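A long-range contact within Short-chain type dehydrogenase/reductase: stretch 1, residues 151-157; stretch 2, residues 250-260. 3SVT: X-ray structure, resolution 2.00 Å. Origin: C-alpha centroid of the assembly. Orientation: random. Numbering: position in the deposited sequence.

Stretch 1 151-157: SIAASNT
Stretch 2 (250-260) INVDGGQMLRR

Two segments nearly a hundred residues apart in one chain meet here, burying 304 Å² summed over both sides. Stretch 1 leaves an extended Ser-151 (phi/psi -167/153), makes a short, weakly bonded helix at about 152-155, and straightens again at Asn-156 (-134/122) and Thr-157 (-50/128). Stretch 2 ends a strand at Val-252, turns through a type I' beta turn from Asp-253 to Gln-256, and continues as a 3-10 segment, 256-258. The nearest CA atoms across the contact belong to Asn-156 and Arg-260, 6.1 Å apart.

Backbone hydrogen bonds set up each side. In stretch 1, Ile-152 O accepts from both Ser-155 N and Asn-156 N at 2.9 Å, while Ser-151, in the t rotamer, caps the helix: Ser-151 OG accepts from Ala-153 N at 3.0 Å. In stretch 2, Gln-256 N reaches Asp-253 O at 3.2 Å to close the turn, and the 3-10 segment adds Leu-258 N to Gly-255 O at 3.0 Å and Arg-259 N to Gln-256 O at 2.9 Å. Glycines suit the middle of the turn. Gly-254 (67/13) has a positive phi, which favours glycine, and at Gly-255 (87/11) a CB would be jammed against the carbonyl O of Gly-254.

Two hydrogen bonds cross the contact, both donated by asparagine amides and both nearly straight. Asn-156 (chi1 m, chi2 67°) points its CB toward stretch 2 and gives ND2 to Met-257 O at 3.0 Å, with an angle of 169° at the hydrogen. A short amide suits this place because it can donate to a backbone carbonyl and still accept through its other end: Asn-156 OD1 receives a hydrogen bond from Ser-155 OG at 2.7 Å. Ser-155 OG, with chi1 p, in turn accepts from Asn-251 ND2 (chi1 -77°, chi2 43°) at 3.1 Å, with an angle of 165° at the hydrogen. Ser-155 thus links the two asparagines in a relay.

Asp-253 (chi1 p, chi2 0°) organises stretch 2 from within. Asp-253 OD2 accepts from Asn-251 ND2 at 2.9 Å and from Met-257 N at 3.1 Å, while Asp-253 OD1 accepts from Gly-255 N at 2.8 Å. The carboxylate therefore ties the strand end to the turn and the 3-10 segment, and the same Asn-251 amide nitrogen serves both Asp-253 and Ser-155. Farther along, Gln-256, extended with chi1 and chi2 both t, donates NE2 to Arg-260 O at 3.2 Å.

Packing centres on Ile-152, whose 78 Å² of covered area is the largest in the contact. Its CA-to-CB bond points toward stretch 2, and with chi1 and chi2 both t the CD1 atom of Ile-152 comes to 3.5 Å from Gln-256 CG and 4.4 Å from Met-257 CB. An aliphatic side chain suits a place where it needs no hydrogen bond of its own, although its neighbours are mixed: Ile-152 CD1 also lies 3.5 Å from Asp-253 OD2, and Ile-152 CG1 lies 4.0 Å from Asn-251 ND2. Met-257 (chi1 p, chi2 t) offers mainly its base: Met-257 CB lies 3.3 Å from Asn-156 OD1, while the end of the side chain leads away.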

# COMPACT_ATOMS: atom_id res chain seq x y z
N SER B 151 13.57 -1.16 6.98
CA SER B 151 13.43 -2.52 7.51
C SER B 151 12.08 -3.11 7.15
O SER B 151 11.10 -2.38 6.98
CB SER B 151 13.53 -2.54 9.04
OG SER B 151 13.30 -3.85 9.55
N ILE B 152 12.02 -4.43 7.07
CA ILE B 152 10.74 -5.11 6.97
C ILE B 152 9.81 -4.78 8.17
O ILE B 152 8.59 -4.91 8.07
CB ILE B 152 10.92 -6.63 6.87
CG1 ILE B 152 9.58 -7.31 6.57
CG2 ILE B 152 11.56 -7.15 8.15
CD1 ILE B 152 9.73 -8.68 5.93
N ALA B 153 10.38 -4.38 9.30
CA ALA B 153 9.59 -3.91 10.43
C ALA B 153 8.65 -2.76 10.04
O ALA B 153 7.60 -2.62 10.65
CB ALA B 153 10.49 -3.53 11.61
N ALA B 154 9.01 -1.99 9.01
CA ALA B 154 8.13 -0.95 8.46
C ALA B 154 7.02 -1.50 7.56
O ALA B 154 5.97 -0.89 7.48
CB ALA B 154 8.97 0.15 7.65
N SER B 155 7.25 -2.62 6.87
CA SER B 155 6.24 -3.12 5.91
C SER B 155 5.28 -4.11 6.57
O SER B 155 4.15 -4.23 6.14
CB SER B 155 6.88 -3.78 4.68
OG SER B 155 7.73 -4.85 5.05
N ASN B 156 5.76 -4.80 7.60
CA ASN B 156 4.96 -5.80 8.30
C ASN B 156 5.12 -5.58 9.81
O ASN B 156 6.24 -5.56 10.32
CB ASN B 156 5.42 -7.23 7.89
CG ASN B 156 5.30 -7.48 6.37
OD1 ASN B 156 6.03 -6.87 5.56
ND2 ASN B 156 4.37 -8.36 5.98
N THR B 157 4.01 -5.37 10.52
CA THR B 157 4.05 -5.21 11.99
C THR B 157 4.84 -6.34 12.70
O THR B 157 4.59 -7.54 12.46
CB THR B 157 2.63 -5.17 12.61
OG1 THR B 157 1.87 -6.31 12.17
CG2 THR B 157 1.90 -3.82 12.22
N ILE B 250 11.60 -0.65 -1.48
CA ILE B 250 11.83 -1.98 -2.08
C ILE B 250 12.34 -2.97 -1.02
O ILE B 250 13.37 -2.70 -0.37
CB ILE B 250 12.90 -1.86 -3.21
CG1 ILE B 250 12.43 -0.90 -4.31
CG2 ILE B 250 13.20 -3.23 -3.83
CD1 ILE B 250 13.53 -0.54 -5.40
N ASN B 251 11.64 -4.10 -0.84
CA ASN B 251 12.06 -5.09 0.12
C ASN B 251 13.08 -6.04 -0.49
O ASN B 251 12.90 -6.50 -1.60
CB ASN B 251 10.88 -5.91 0.70
CG ASN B 251 10.10 -5.15 1.75
OD1 ASN B 251 9.81 -3.98 1.58
ND2 ASN B 251 9.73 -5.83 2.85
N VAL B 252 14.16 -6.29 0.27
CA VAL B 252 15.18 -7.33 -0.02
C VAL B 252 15.07 -8.30 1.16
O VAL B 252 15.81 -8.18 2.18
CB VAL B 252 16.58 -6.74 -0.10
CG1 VAL B 252 17.63 -7.85 -0.27
CG2 VAL B 252 16.66 -5.74 -1.28
N ASP B 253 14.13 -9.23 1.04
CA ASP B 253 13.66 -9.99 2.23
C ASP B 253 13.27 -11.44 1.97
O ASP B 253 12.68 -12.09 2.84
CB ASP B 253 12.50 -9.22 2.86
CG ASP B 253 11.23 -9.26 2.02
OD1 ASP B 253 11.20 -9.87 0.93
OD2 ASP B 253 10.24 -8.65 2.50
N GLY B 254 13.63 -11.98 0.81
CA GLY B 254 13.26 -13.36 0.47
C GLY B 254 11.76 -13.60 0.25
O GLY B 254 11.31 -14.74 0.18
N GLY B 255 11.01 -12.51 0.13
CA GLY B 255 9.57 -12.52 0.02
C GLY B 255 8.81 -12.51 1.34
O GLY B 255 7.60 -12.74 1.35
N GLN B 256 9.50 -12.26 2.46
CA GLN B 256 8.84 -12.32 3.77
C GLN B 256 7.63 -11.37 3.87
O GLN B 256 6.65 -11.71 4.50
CB GLN B 256 9.81 -12.06 4.92
CG GLN B 256 9.12 -12.12 6.28
CD GLN B 256 10.05 -12.09 7.47
OE1 GLN B 256 11.27 -12.04 7.31
NE2 GLN B 256 9.46 -12.16 8.68
N MET B 257 7.68 -10.23 3.20
CA MET B 257 6.59 -9.26 3.28
C MET B 257 5.26 -9.80 2.79
O MET B 257 4.23 -9.21 3.06
CB MET B 257 6.94 -7.94 2.55
CG MET B 257 6.83 -8.00 1.06
SD MET B 257 7.14 -6.43 0.20
CE MET B 257 6.09 -6.68 -1.23
N LEU B 258 5.28 -10.90 2.04
CA LEU B 258 4.07 -11.53 1.55
C LEU B 258 3.36 -12.34 2.61
O LEU B 258 2.18 -12.71 2.42
CB LEU B 258 4.41 -12.47 0.38
CG LEU B 258 5.14 -11.75 -0.76
CD1 LEU B 258 5.63 -12.78 -1.76
CD2 LEU B 258 4.18 -10.75 -1.36
N ARG B 259 4.07 -12.63 3.69
CA ARG B 259 3.51 -13.40 4.81
C ARG B 259 3.38 -12.44 6.00
O ARG B 259 2.68 -11.44 5.89
CB ARG B 259 4.37 -14.64 5.08
CG ARG B 259 4.50 -15.51 3.82
CD ARG B 259 4.91 -16.96 4.06
NE ARG B 259 5.07 -17.64 2.76
CZ ARG B 259 5.83 -18.73 2.53
NH1 ARG B 259 6.52 -19.32 3.52
NH2 ARG B 259 5.90 -19.23 1.29
N ARG B 260 4.05 -12.68 7.12
CA ARG B 260 3.92 -11.77 8.26
C ARG B 260 5.28 -11.45 8.88
O ARG B 260 6.29 -12.09 8.58
CB ARG B 260 3.00 -12.36 9.32
CG ARG B 260 3.42 -13.71 9.83
CD ARG B 260 2.74 -14.06 11.13
NE ARG B 260 3.09 -15.42 11.51
CZ ARG B 260 4.22 -15.78 12.13
NH1 ARG B 260 5.13 -14.87 12.48
NH2 ARG B 260 4.43 -17.04 12.43